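Local coordinates for protein DyP-type peroxidase (Pleurotus ostreatus PC15, PDB 6FSK) that is a heme b peroxidase of the DyP type that probably oxidises dyes and other substrates, Mn(II) among them, with hydrogen peroxide, at residues A[20-25]-A[144-149]; A[337-342]-A[346-351]; A[365-368]-A[374-377]. The protein carries 1 engineered substitution. All coordinates share one frame; numbering follows the deposited sequence.

Contact 1: A[20-25]-A[144-149]; sequences TETYFF and GSVNKK
Thr20 and Thr22 meet Val146 with no flat group between them. Tyr23 and Phe25 project from the opposite face of strand 20-28, where Tyr23 lies against Phe137 with the planes about 25° apart, and Phe25 meets Phe242 obliquely and Phe128 edge-to-face. The Phe24 ring is on the helix side but does not reach 144-149. The touching atoms are the Val146 methyls, the Thr20 methyl, and the OG1 and CB of Thr22. Val146 enters as a fork from the first turn of helix 144-156 and gives one methyl to each threonine. Val146 CG1, anti to the backbone N at chi1 168°, comes 3.8 Å from Thr22 OG1 and 4.1 Å from Thr22 CB. The other branch, Val146 CG2, turns to Thr20 and rests 3.9 Å from Thr20 CG2, with the Thr20 carbonyl oxygen only slightly farther off. In both pairs the side chains pass at a slant.

The Thr20 hydroxyl is used on strand 166-175, where OG1 is hydrogen-bonded to Gly174 O and Asp175 OD1. On the sheet Val146 also touches Val138, while Arg173 lies beside both threonines. With an alanine here both branches are gone, and the two threonines would probably lose their partner on the helix, leaving a gap between helix and strand.

Strands 134-140 and 166-175 run parallel to each other with 20-28 between them, so helix 144-156 is the connection of a beta-alpha-beta crossover, in the order expected of a ferredoxin-like alpha+beta domain, and Val146 packs on strand 20-28, which lies between the two. No hydrogen bond or salt bridge joins the two segments. This is a small, buried van der Waals contact; here shape complementarity, not charge or bond direction, probably holds helix and strand together.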
# COMPACT_ATOMS: atom_id res chain seq x y z
N THR A 20 -10.17 -9.10 -9.80
CA THR A 20 -8.89 -9.64 -10.26
C THR A 20 -8.13 -8.55 -10.99
O THR A 20 -8.72 -7.59 -11.51
CB THR A 20 -9.04 -10.91 -11.08
OG1 THR A 20 -7.77 -11.51 -11.36
CG2 THR A 20 -9.80 -10.66 -12.38
N GLU A 21 -6.83 -8.65 -10.97
CA GLU A 21 -5.96 -7.63 -11.56
C GLU A 21 -4.67 -8.26 -12.02
O GLU A 21 -4.04 -8.98 -11.25
CB GLU A 21 -5.72 -6.47 -10.54
CG GLU A 21 -5.01 -5.27 -11.10
CD GLU A 21 -5.00 -4.11 -10.10
OE1 GLU A 21 -4.98 -4.40 -8.91
OE2 GLU A 21 -4.96 -2.92 -10.58
N THR A 22 -4.21 -7.90 -13.22
CA THR A 22 -2.91 -8.28 -13.70
C THR A 22 -2.01 -7.08 -13.88
O THR A 22 -2.38 -6.09 -14.51
CB THR A 22 -3.03 -9.08 -14.98
OG1 THR A 22 -3.71 -10.31 -14.68
CG2 THR A 22 -1.67 -9.37 -15.56
N TYR A 23 -0.78 -7.21 -13.35
CA TYR A 23 0.28 -6.24 -13.51
C TYR A 23 1.30 -6.80 -14.50
O TYR A 23 1.92 -7.85 -14.22
CB TYR A 23 0.94 -5.83 -12.21
CG TYR A 23 0.08 -5.11 -11.23
CD1 TYR A 23 -0.72 -5.79 -10.34
CD2 TYR A 23 0.10 -3.69 -11.19
CE1 TYR A 23 -1.52 -5.12 -9.41
CE2 TYR A 23 -0.71 -3.00 -10.31
CZ TYR A 23 -1.51 -3.71 -9.41
OH TYR A 23 -2.29 -2.95 -8.50
N PHE A 24 1.41 -6.14 -15.66
CA PHE A 24 2.29 -6.55 -16.73
C PHE A 24 3.52 -5.61 -16.77
O PHE A 24 3.45 -4.41 -17.14
CB PHE A 24 1.53 -6.52 -18.05
CG PHE A 24 2.32 -6.89 -19.26
CD1 PHE A 24 2.46 -8.26 -19.55
CD2 PHE A 24 2.96 -5.92 -20.07
CE1 PHE A 24 3.20 -8.65 -20.71
CE2 PHE A 24 3.72 -6.32 -21.22
CZ PHE A 24 3.81 -7.66 -21.50
N PHE A 25 4.67 -6.14 -16.35
CA PHE A 25 5.91 -5.37 -16.24
C PHE A 25 6.75 -5.53 -17.52
O PHE A 25 6.95 -6.64 -17.98
CB PHE A 25 6.72 -5.80 -15.03
CG PHE A 25 5.97 -5.65 -13.73
CD1 PHE A 25 5.96 -4.43 -13.11
CD2 PHE A 25 5.33 -6.70 -13.12
CE1 PHE A 25 5.29 -4.26 -11.88
CE2 PHE A 25 4.64 -6.51 -11.91
CZ PHE A 25 4.61 -5.29 -11.32
N GLY A 144 -11.31 -13.71 -17.58
CA GLY A 144 -11.58 -13.56 -19.02
C GLY A 144 -11.58 -12.10 -19.45
O GLY A 144 -10.93 -11.78 -20.47
N SER A 145 -12.25 -11.23 -18.70
CA SER A 145 -12.32 -9.79 -19.10
C SER A 145 -10.94 -9.12 -19.03
O SER A 145 -10.54 -8.41 -19.91
CB SER A 145 -13.41 -8.96 -18.40
OG SER A 145 -13.15 -8.92 -17.02
N VAL A 146 -10.20 -9.42 -17.98
CA VAL A 146 -8.84 -8.84 -17.89
C VAL A 146 -7.97 -9.36 -19.01
O VAL A 146 -7.23 -8.63 -19.60
CB VAL A 146 -8.26 -9.16 -16.49
CG1 VAL A 146 -6.82 -8.88 -16.41
CG2 VAL A 146 -9.01 -8.34 -15.45
N ASN A 147 -8.02 -10.66 -19.30
CA ASN A 147 -7.15 -11.22 -20.31
C ASN A 147 -7.49 -10.72 -21.72
O ASN A 147 -6.58 -10.47 -22.51
CB ASN A 147 -7.14 -12.77 -20.27
CG ASN A 147 -6.59 -13.35 -18.94
OD1 ASN A 147 -5.79 -12.74 -18.30
ND2 ASN A 147 -7.00 -14.57 -18.58
N LYS A 148 -8.76 -10.51 -21.98
CA LYS A 148 -9.18 -9.94 -23.26
C LYS A 148 -8.66 -8.54 -23.46
O LYS A 148 -8.14 -8.19 -24.54
CB LYS A 148 -10.71 -10.00 -23.37
CG LYS A 148 -11.29 -9.31 -24.62
CD LYS A 148 -12.81 -9.38 -24.62
CE LYS A 148 -13.34 -8.91 -25.96
NZ LYS A 148 -14.84 -8.88 -25.96
N LYS A 149 -8.78 -7.69 -22.43
CA LYS A 149 -8.28 -6.35 -22.52
C LYS A 149 -6.74 -6.35 -22.57
O LYS A 149 -6.14 -5.62 -23.34
CB LYS A 149 -8.79 -5.50 -21.35
CG LYS A 149 -8.27 -4.08 -21.36
CD LYS A 149 -8.59 -3.27 -22.62
CE LYS A 149 -10.07 -3.14 -22.72
NZ LYS A 149 -10.37 -2.07 -23.76

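Contact 2: A[337-342]-A[346-351]; sequences NDLEGP and ADIDNR
Ile348 holds CG1 between its backbone N and carbonyl carbon, chi1 57°, which sends CG1 and CD1 against Glu340 and turns the CG2 methyl to Leu339. Glu340 answers with CG beside its own backbone N, chi1 -64°, and an extended chain that runs across Ile348 at about a right angle. Glu340 OE2 ends 3.4 Å from Ile348 CG1, and Glu340 CG packs on the same branch. On the other flank Leu339 CD1 lies 3.9 Å from Ile348 CG2, and Trp400 of helix 393-401 also touches this leucine. The backbones are tied where Ala346 N donates to Leu339 O at 2.9 Å, a fairly straight bond (162°).

A water gathers the polar ends: it accepts from Ile348 N, donates to Asp349 OD1, and donates weakly to Glu340 OE2. It thus stands between Glu340 and Asp349, which probably eases the repulsion between the two carboxylates. Asp347 OD1 takes Asp349 N at 3.0 Å, forming an Asx turn. Together these make a chain reversal after the short helix 337-340, leading through a 3-10 turn to strand 354-360, close in sequence to the heme-binding Arg336.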
# COMPACT_ATOMS: atom_id res chain seq x y z
N ASN A 337 -3.16 11.45 16.23
CA ASN A 337 -2.75 12.45 17.23
C ASN A 337 -1.42 12.18 17.86
O ASN A 337 -0.80 13.09 18.48
CB ASN A 337 -3.74 12.51 18.35
CG ASN A 337 -4.95 13.25 18.03
OD1 ASN A 337 -5.11 13.73 16.96
ND2 ASN A 337 -5.80 13.44 19.07
N ASP A 338 -0.85 10.99 17.67
CA ASP A 338 0.50 10.81 18.22
C ASP A 338 1.44 11.91 17.72
O ASP A 338 2.30 12.42 18.48
CB ASP A 338 1.08 9.47 17.88
CG ASP A 338 0.45 8.32 18.61
OD1 ASP A 338 -0.42 8.47 19.47
OD2 ASP A 338 0.90 7.17 18.28
N LEU A 339 1.32 12.26 16.40
CA LEU A 339 2.10 13.34 15.84
C LEU A 339 1.34 14.65 15.69
O LEU A 339 1.99 15.71 15.77
CB LEU A 339 2.79 12.99 14.53
CG LEU A 339 3.71 11.76 14.53
CD1 LEU A 339 4.30 11.46 13.18
CD2 LEU A 339 4.81 11.87 15.55
N GLU A 340 0.02 14.54 15.49
CA GLU A 340 -0.78 15.76 15.16
C GLU A 340 -1.19 16.48 16.38
O GLU A 340 -1.44 17.71 16.30
CB GLU A 340 -1.98 15.43 14.32
CG GLU A 340 -1.66 14.87 12.95
CD GLU A 340 -2.90 14.83 12.03
OE1 GLU A 340 -3.91 15.50 12.40
OE2 GLU A 340 -2.86 14.26 10.90
N GLY A 341 -1.16 15.78 17.52
CA GLY A 341 -1.57 16.44 18.78
C GLY A 341 -0.35 17.05 19.42
O GLY A 341 0.76 16.94 18.90
N PRO A 342 -0.50 17.62 20.65
CA PRO A 342 0.66 18.07 21.40
C PRO A 342 1.58 16.85 21.72
O PRO A 342 1.06 15.75 21.87
CB PRO A 342 0.04 18.54 22.74
CG PRO A 342 -1.37 18.83 22.44
CD PRO A 342 -1.77 17.90 21.33
N ALA A 346 2.26 18.31 14.56
CA ALA A 346 2.86 18.16 13.26
C ALA A 346 1.83 18.09 12.18
O ALA A 346 0.77 17.56 12.37
CB ALA A 346 3.71 16.90 13.20
N ASP A 347 2.22 18.57 11.01
CA ASP A 347 1.42 18.38 9.82
C ASP A 347 1.99 17.13 9.13
O ASP A 347 3.06 17.19 8.57
CB ASP A 347 1.58 19.63 8.95
CG ASP A 347 0.81 19.55 7.67
OD1 ASP A 347 0.32 18.49 7.28
OD2 ASP A 347 0.62 20.63 7.01
N ILE A 348 1.26 16.04 9.15
CA ILE A 348 1.73 14.83 8.47
C ILE A 348 0.89 14.52 7.23
O ILE A 348 0.80 13.37 6.76
CB ILE A 348 1.72 13.62 9.44
CG1 ILE A 348 0.34 13.36 10.04
CG2 ILE A 348 2.82 13.86 10.50
CD1 ILE A 348 0.27 12.03 10.83
N ASP A 349 0.29 15.55 6.58
CA ASP A 349 -0.43 15.29 5.30
C ASP A 349 0.49 14.70 4.23
O ASP A 349 0.02 13.90 3.46
CB ASP A 349 -1.14 16.56 4.79
CG ASP A 349 -2.28 17.01 5.74
OD1 ASP A 349 -2.59 16.37 6.74
OD2 ASP A 349 -2.87 18.03 5.37
N ASN A 350 1.78 15.07 4.26
CA ASN A 350 2.72 14.51 3.32
C ASN A 350 3.13 13.10 3.63
O ASN A 350 3.81 12.51 2.81
CB ASN A 350 3.94 15.42 3.14
CG ASN A 350 4.87 15.41 4.33
OD1 ASN A 350 4.53 15.03 5.46
ND2 ASN A 350 6.02 16.05 4.14
N ARG A 351 2.68 12.51 4.69
CA ARG A 351 2.95 11.11 5.00
C ARG A 351 1.79 10.25 4.59
O ARG A 351 1.89 9.04 4.70
CB ARG A 351 3.14 10.97 6.48
CG ARG A 351 4.18 11.94 7.08
CD ARG A 351 5.55 11.51 6.74
NE ARG A 351 6.51 12.45 7.33
CZ ARG A 351 7.61 12.88 6.76
NH1 ARG A 351 7.87 12.60 5.49
NH2 ARG A 351 8.43 13.66 7.42
O HOH W 1 -1.63 16.25 9.31
O HOH W 2 -1.45 19.24 14.28

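Contact 3: A[365-368]-A[374-377]; sequences TSQE and THHG
Glu368 OE1 gathers two successive backbone N-H groups, those of His375 and His376. The bond from His375 N to Glu368 OE1 is the shorter, 2.8 Å, and the straighter at 162°; it arrives on the anti side, a little out of the carboxylate plane. His376 N comes to Glu368 OE1 from above that plane and is more bent, 142°, at 3.0 Å. The second oxygen, Glu368 OE2, uses its anti lone pair for Thr365 N at 2.9 Å and forms a salt bridge with Arg378. In return Glu368 N donates to Thr365 OG1 at 3.1 Å. This reciprocal pair is a capping box, with Thr365 as the N-cap of helix 366-371.

The two imidazoles frame the glutamate differently. His375 slides alongside it in the opposite sense, the ring only 25° from the carboxylate plane, with His375 ND1 3.6 Å from Glu368 CG. His376 stands nearly upright to the carboxylate and takes Glu368 OE2 at its edge, in the ring plane, 3.7 Å from His376 CD2. Thr365 CG2 crosses to the same His376 CD2 at 3.8 Å. A water bound to Thr365 OG1 accepts a weak bond from His376 NE2. Pro250 of helix 249-258 packs on both Glu368 and Thr374, and Thr374 OG1 is hydrogen-bonded to Glu251.

One buried carboxylate therefore serves both ends of this short excursion, capping the helix start through OE2 and fixing the returning backbone through OE1. Three N-H donors and an arginine surround it, which would probably favour its ionised form even among neighbours largely at the surface.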
# COMPACT_ATOMS: atom_id res chain seq x y z
N THR A 365 -4.23 -24.33 3.01
CA THR A 365 -4.73 -25.70 2.85
C THR A 365 -4.73 -26.46 4.19
O THR A 365 -4.12 -26.06 5.17
CB THR A 365 -3.85 -26.53 1.91
OG1 THR A 365 -2.58 -26.63 2.46
CG2 THR A 365 -3.71 -25.86 0.48
N SER A 366 -5.52 -27.55 4.21
CA SER A 366 -5.51 -28.40 5.44
C SER A 366 -4.14 -28.83 5.82
O SER A 366 -3.79 -28.85 7.02
CB SER A 366 -6.41 -29.70 5.16
OG SER A 366 -7.72 -29.24 4.97
N GLN A 367 -3.27 -29.17 4.87
CA GLN A 367 -1.93 -29.64 5.20
C GLN A 367 -1.10 -28.48 5.79
O GLN A 367 -0.28 -28.69 6.71
CB GLN A 367 -1.17 -30.20 4.01
CG GLN A 367 0.13 -30.87 4.38
CD GLN A 367 -0.12 -32.18 5.18
OE1 GLN A 367 -0.89 -33.01 4.75
NE2 GLN A 367 0.45 -32.30 6.36
N GLU A 368 -1.21 -27.29 5.18
CA GLU A 368 -0.55 -26.15 5.74
C GLU A 368 -1.00 -25.86 7.13
O GLU A 368 -0.14 -25.53 7.98
CB GLU A 368 -0.78 -24.88 4.86
CG GLU A 368 -0.08 -24.93 3.53
CD GLU A 368 -0.38 -23.68 2.66
OE1 GLU A 368 0.55 -22.86 2.29
OE2 GLU A 368 -1.58 -23.52 2.32
N THR A 374 3.83 -22.60 5.69
CA THR A 374 3.47 -22.21 4.33
C THR A 374 4.07 -23.19 3.30
O THR A 374 5.29 -23.46 3.32
CB THR A 374 4.01 -20.83 4.03
OG1 THR A 374 3.29 -19.86 4.81
CG2 THR A 374 3.81 -20.46 2.58
N HIS A 375 3.19 -23.63 2.43
CA HIS A 375 3.57 -24.44 1.25
C HIS A 375 3.24 -23.80 -0.07
O HIS A 375 3.80 -24.25 -1.07
CB HIS A 375 2.97 -25.84 1.30
CG HIS A 375 3.44 -26.57 2.52
ND1 HIS A 375 2.60 -27.29 3.34
CD2 HIS A 375 4.67 -26.62 3.09
CE1 HIS A 375 3.30 -27.75 4.37
NE2 HIS A 375 4.55 -27.37 4.24
N HIS A 376 2.39 -22.76 -0.10
CA HIS A 376 1.97 -22.10 -1.30
C HIS A 376 2.17 -20.60 -1.13
O HIS A 376 1.98 -20.09 -0.03
CB HIS A 376 0.50 -22.37 -1.56
CG HIS A 376 0.20 -23.80 -1.77
ND1 HIS A 376 0.65 -24.50 -2.88
CD2 HIS A 376 -0.43 -24.69 -0.98
CE1 HIS A 376 0.24 -25.74 -2.79
NE2 HIS A 376 -0.41 -25.90 -1.65
N GLY A 377 2.48 -19.92 -2.19
CA GLY A 377 2.74 -18.48 -2.16
C GLY A 377 1.38 -17.80 -2.06
O GLY A 377 0.39 -18.09 -2.86
O HOH W 3 -0.41 -27.69 1.11

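Overall arrangement
Along the chain the three contacts follow one another without interleaving, contact 1 in the N-terminal part, contacts 2 and 3 in the C-terminal part. Their centres lie about 38 Å (1 and 2), 26 Å (1 and 3) and 41 Å (2 and 3) apart. One sheet relates them, with 20-28 and 166-175 at one end and 379-386 and 354-360 at the other: contact 1 packs a helix on 20-28; contact 2 leads into 354-360; contact 3 closes the helical connection from 354-360 to its neighbour 379-386. Ile348 of contact 2 is about 9 Å from the heme, Thr374 of contact 3 about 12 Å (side chains). Each contact fixes a local piece around the sheet, and none touches another.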